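Local coordinates for ATP synthase subunit s, mitochondrial (Bos taurus, PDB 3DZE), which regulates the mitochondrial ATP synthase, being needed for its proton conduction and blocking a proton leak through an alternative exit pathway, at residues Y86-R91 with S115-E120; I98-L103 with T128-I133. The protein carries 1 engineered substitution. All blocks are in the same frame, centred on the assembly; numbering follows the deposited sequence. Where two conformers were deposited one is given.

Contact 1. Residues Y86-R91 with S115-E120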
# COMPACT_ATOMS: atom_id res chain seq x y z
N TYR A 86 5.51 -9.79 -5.54
CA TYR A 86 6.85 -9.39 -5.11
C TYR A 86 6.93 -8.05 -4.41
O TYR A 86 8.00 -7.46 -4.34
CB TYR A 86 7.80 -9.44 -6.30
CG TYR A 86 7.69 -10.71 -7.16
CD1 TYR A 86 8.25 -11.92 -6.76
CD2 TYR A 86 7.02 -10.67 -8.34
CE1 TYR A 86 8.18 -13.03 -7.55
CE2 TYR A 86 6.92 -11.82 -9.17
CZ TYR A 86 7.53 -12.97 -8.76
OH TYR A 86 7.48 -14.11 -9.54
N VAL A 87 5.82 -7.56 -3.90
CA VAL A 87 5.80 -6.23 -3.24
C VAL A 87 6.46 -6.33 -1.89
O VAL A 87 5.98 -7.05 -1.01
CB VAL A 87 4.41 -5.65 -3.15
CG1 VAL A 87 4.46 -4.31 -2.47
CG2 VAL A 87 3.78 -5.56 -4.52
N GLU A 88 7.52 -5.55 -1.68
CA GLU A 88 8.30 -5.60 -0.44
C GLU A 88 8.16 -4.37 0.43
O GLU A 88 8.36 -4.44 1.63
CB GLU A 88 9.76 -5.86 -0.75
CG GLU A 88 9.95 -7.24 -1.37
CD GLU A 88 11.33 -7.54 -1.75
OE1 GLU A 88 12.21 -6.70 -1.84
OE2 GLU A 88 11.52 -8.66 -2.24
N LYS A 89 7.88 -3.21 -0.20
CA LYS A 89 7.87 -1.93 0.47
C LYS A 89 6.64 -1.15 0.08
O LYS A 89 6.36 -1.01 -1.11
CB LYS A 89 9.09 -1.07 0.08
CG LYS A 89 10.44 -1.66 0.46
CD LYS A 89 11.58 -0.82 -0.09
CE LYS A 89 12.90 -1.05 0.55
NZ LYS A 89 14.07 -0.43 -0.19
N ILE A 90 5.89 -0.64 1.06
CA ILE A 90 4.77 0.29 0.81
C ILE A 90 4.88 1.45 1.74
O ILE A 90 4.99 1.31 2.94
CB ILE A 90 3.42 -0.44 1.04
CG1 ILE A 90 3.25 -1.62 0.10
CG2 ILE A 90 2.27 0.58 0.83
CD1 ILE A 90 1.96 -2.45 0.35
N ARG A 91 4.81 2.65 1.15
CA ARG A 91 4.65 3.91 1.88
C ARG A 91 3.33 4.52 1.53
O ARG A 91 3.03 4.71 0.35
CB ARG A 91 5.79 4.83 1.50
CG ARG A 91 5.58 6.25 1.96
CD ARG A 91 6.86 6.99 1.52
NE ARG A 91 7.01 8.19 2.19
CZ ARG A 91 7.81 8.48 3.35
NH1 ARG A 91 8.29 7.52 4.23
NH2 ARG A 91 7.85 9.69 3.62
N SER A 115 5.33 -11.51 1.01
CA SER A 115 6.38 -10.68 0.46
C SER A 115 6.75 -9.45 1.29
O SER A 115 7.90 -8.95 1.15
CB SER A 115 6.03 -10.28 -0.93
OG SER A 115 4.88 -9.46 -0.96
N MET A 116 5.85 -8.90 2.06
CA MET A 116 6.06 -7.59 2.61
C MET A 116 7.12 -7.57 3.66
O MET A 116 7.12 -8.34 4.64
CB MET A 116 4.74 -7.08 3.21
CG MET A 116 3.84 -6.45 2.18
SD MET A 116 4.47 -4.88 1.50
CE MET A 116 4.37 -3.86 2.95
N LEU A 117 8.03 -6.59 3.53
CA LEU A 117 9.16 -6.37 4.43
C LEU A 117 9.13 -5.07 5.16
O LEU A 117 9.62 -4.95 6.27
CB LEU A 117 10.50 -6.46 3.69
CG LEU A 117 10.70 -7.79 2.89
CD1 LEU A 117 12.04 -7.69 2.15
CD2 LEU A 117 10.67 -8.98 3.86
N GLU A 118 8.61 -4.01 4.53
CA GLU A 118 8.68 -2.66 5.08
C GLU A 118 7.41 -1.91 4.76
O GLU A 118 6.92 -1.90 3.63
CB GLU A 118 9.86 -1.94 4.39
CG GLU A 118 9.92 -0.49 4.52
CD GLU A 118 11.03 0.19 3.70
OE1 GLU A 118 12.20 -0.25 3.89
OE2 GLU A 118 10.73 1.13 2.97
N MET A 119 6.87 -1.24 5.78
CA MET A 119 5.69 -0.39 5.59
C MET A 119 5.86 0.88 6.36
O MET A 119 6.39 0.93 7.45
CB MET A 119 4.47 -1.14 5.98
CG MET A 119 3.19 -0.44 5.45
SD MET A 119 1.81 -1.53 5.50
CE MET A 119 0.59 -0.46 4.71
N GLU A 120 5.33 1.97 5.76
CA GLU A 120 5.39 3.31 6.34
C GLU A 120 4.01 3.93 6.17
O GLU A 120 3.46 3.91 5.07
CB GLU A 120 6.42 4.13 5.64
CG GLU A 120 7.84 3.53 5.59
CD GLU A 120 8.73 4.40 4.80
OE1 GLU A 120 8.64 4.49 3.59
OE2 GLU A 120 9.50 5.15 5.40
O HOH W 1 3.40 -9.00 -3.21
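Ser115 turns OG between its backbone N and carbonyl carbon (chi1 65°), and this brings the hydroxyl to Val87. Met116 starts away from 86-91, but bends at chi2 and chi3 and folds back onto Ile90. Ser115 OG donates to Val87 O at 2.6 Å, tilted somewhat from the carbonyl plane. Ser115 OG is also hydrogen-bonded to Asn111 O of its own helix. A water reinforces the link to Val87: it accepts from Val87 N and donates to Ser115 OG. Beyond it, Glu88 O takes two bonds, from Leu117 N and Glu118 N. The Glu118 N donor lies nearly on the line of the carbonyl; the Leu117 N donor comes in from well off that line. The strands 89-91 and 118-120 then run parallel. Ile90 uses both its N and its O toward 118-120: Ile90 N bonds Glu118 O at 3.0 Å, and Glu120 N bonds Ile90 O at 2.9 Å. On the buried face, Met116 crosses Ile90 at about a right angle, with Met116 SD 3.7 Å from Ile90 CD1. On the other face, Arg91 is extended and reaches across Glu120. In one of two Arg91 conformers, Arg91 NH1 forms a salt bridge with Glu120 OE2 at 2.9 Å and also donates to Glu120 OE1 at 3.1 Å. The carboxylate is at the guanidinium edge, with the two planes 53° apart. Lys89 lays its aliphatic chain over the carboxylate of one Glu118 conformer, Lys89 CE being 3.5 Å from Glu118 OE1. Side-by-side parallel strands, each followed by a crossover to the next, are the hallmark of the leucine-rich repeat sheet.

Contact 2. Residues I98-L103 with T128-I133. With CD (cadmium ion), chain C.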
# COMPACT_ATOMS: atom_id res chain seq x y z
N ILE A 98 -7.59 6.91 2.82
CA ILE A 98 -7.30 5.60 3.43
C ILE A 98 -7.98 5.53 4.79
O ILE A 98 -8.02 6.53 5.53
CB ILE A 98 -5.73 5.34 3.55
CG1 ILE A 98 -5.16 5.18 2.14
CG2 ILE A 98 -5.29 4.14 4.54
CD1 ILE A 98 -3.84 4.67 1.91
N GLU A 99 -8.43 4.38 5.16
CA GLU A 99 -9.02 4.13 6.45
C GLU A 99 -8.59 2.75 6.93
O GLU A 99 -7.94 1.97 6.22
CB GLU A 99 -10.53 4.25 6.38
CG GLU A 99 -11.18 5.33 5.74
CD GLU A 99 -12.66 5.25 5.62
OE1 GLU A 99 -13.23 4.22 6.02
OE2 GLU A 99 -13.26 6.20 5.06
N ASP A 100 -9.02 2.40 8.13
CA ASP A 100 -8.69 1.10 8.70
C ASP A 100 -9.06 -0.06 7.79
O ASP A 100 -8.36 -1.05 7.70
CB ASP A 100 -9.37 0.93 10.05
CG ASP A 100 -8.80 1.79 11.13
OD1 ASP A 100 -7.66 2.28 11.02
OD2 ASP A 100 -9.55 1.97 12.17
N GLY A 101 -10.22 0.05 7.14
CA GLY A 101 -10.66 -0.99 6.23
C GLY A 101 -9.72 -1.21 5.07
O GLY A 101 -9.59 -2.35 4.59
N CYS A 102 -9.01 -0.20 4.64
CA CYS A 102 -8.00 -0.31 3.59
C CYS A 102 -6.83 -1.18 4.07
O CYS A 102 -6.33 -2.06 3.38
CB CYS A 102 -7.50 1.04 3.14
SG CYS A 102 -8.77 2.21 2.54
N LEU A 103 -6.39 -0.86 5.29
CA LEU A 103 -5.30 -1.63 5.90
C LEU A 103 -5.70 -3.08 6.17
O LEU A 103 -4.92 -3.99 5.98
CB LEU A 103 -4.81 -0.93 7.16
CG LEU A 103 -4.25 0.49 6.94
CD1 LEU A 103 -3.79 1.07 8.30
CD2 LEU A 103 -3.13 0.54 5.95
N THR A 128 -6.57 4.37 12.56
CA THR A 128 -6.63 4.18 14.01
C THR A 128 -5.85 2.93 14.41
O THR A 128 -5.30 2.19 13.60
CB THR A 128 -8.09 4.08 14.54
OG1 THR A 128 -8.55 2.70 14.44
CG2 THR A 128 -9.01 5.05 13.89
N ASP A 129 -5.85 2.69 15.72
CA ASP A 129 -5.19 1.50 16.27
C ASP A 129 -5.68 0.25 15.59
O ASP A 129 -4.87 -0.71 15.43
CB ASP A 129 -5.42 1.43 17.82
CG ASP A 129 -5.07 2.69 18.55
OD1 ASP A 129 -5.84 3.70 18.44
OD2 ASP A 129 -4.02 2.74 19.14
N LYS A 130 -6.93 0.17 15.24
CA LYS A 130 -7.48 -1.00 14.60
C LYS A 130 -6.79 -1.32 13.29
O LYS A 130 -6.46 -2.47 12.99
CB LYS A 130 -8.99 -0.85 14.37
CG LYS A 130 -9.73 -1.98 13.82
CD LYS A 130 -11.30 -1.64 13.71
CE LYS A 130 -12.09 -2.73 12.88
NZ LYS A 130 -12.87 -3.87 13.70
N GLY A 131 -6.60 -0.32 12.45
CA GLY A 131 -5.94 -0.54 11.19
C GLY A 131 -4.49 -0.96 11.34
O GLY A 131 -3.99 -1.80 10.62
N ILE A 132 -3.84 -0.33 12.29
CA ILE A 132 -2.42 -0.68 12.56
C ILE A 132 -2.31 -2.14 13.00
O ILE A 132 -1.46 -2.86 12.55
CB ILE A 132 -1.80 0.31 13.55
CG1 ILE A 132 -1.79 1.76 13.00
CG2 ILE A 132 -0.36 -0.15 13.94
CD1 ILE A 132 -1.17 1.91 11.63
N ILE A 133 -3.12 -2.52 13.96
CA ILE A 133 -3.02 -3.90 14.50
C ILE A 133 -3.23 -4.95 13.42
O ILE A 133 -2.60 -5.99 13.49
CB ILE A 133 -4.00 -4.02 15.70
CG1 ILE A 133 -3.44 -3.22 16.81
CG2 ILE A 133 -4.09 -5.47 16.13
CD1 ILE A 133 -2.13 -3.73 17.37
CD CD C . -11.11 1.44 3.24
O HOH W 2 -12.79 3.11 2.39
O HOH W 3 -11.60 1.74 5.28
O HOH W 4 -12.07 -0.67 2.67
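Asp100 and Thr128 make the hydrogen bonds of this contact. Both oxygens of the Asp100 carboxylate are used, each on its syn side. Thr128 N donates to Asp100 OD1 at 2.8 Å, and the bond is almost straight (173°). Thr128 OG1 donates to Asp100 OD2 at 2.6 Å, slightly out of the carboxylate plane. The two side chains cross at about a right angle. Two bonds to one residue should fix the rotation of the carboxylate. Asp100 chi1 of -71° sets CG beside its own backbone N and turns the group to the start of the other helix.

Helix capping uses the same threonine. Thr128 is the N-cap of helix 129-133, and Thr128 OG1 accepts from Lys130 N at 3.1 Å. The hydroxyl thus gives to Asp100 and takes from the first turn of its own helix.

The packing is close at Gly131. Its CA is 4.1 Å from Asp100 CA. Gly131, which has no side chain, lets the two backbones come this close. Leu103 lies against the Gly131 backbone, with Leu103 CB 3.7 Å from Gly131 O. Leu103 CD1 also meets Ile132 CD1, at 4.3 Å. Beneath them, Leu103 and Ile132 both rest on Ile121 of strand 118-122.

Metal binding occurs to one side, off the interface. Cys102 SG binds a cadmium ion at 2.6 Å, and three waters are also bound to the metal. The same sulfur accepts a hydrogen bond from Glu99 N. The contact itself lies away from the annotated magnesium site.

Helix starts from successive repeats, LRR 3 and LRR 4, are thus paired on the convex, helical side of the leucine-rich repeat domain.

In the fold
From the N terminus the chain meets 86-91 first, leading into strand 89-93. Segment 98-103 follows and opens helix 100-107. After helix 110-115 the chain returns in 115-120, and contact 1 closes a loop across LRR 3. Strand 118-122 then leads to 128-133, where contact 2 closes a second loop. The two loops cross, since their segments alternate along the chain. Contact 1 ties neighbouring strands in the sheet; contact 2 ties the helices that follow those same strands. Their centres are about 16 Å apart, yet Met119 CE packs on Leu103 CD2, so sheet and helix layer meet between them.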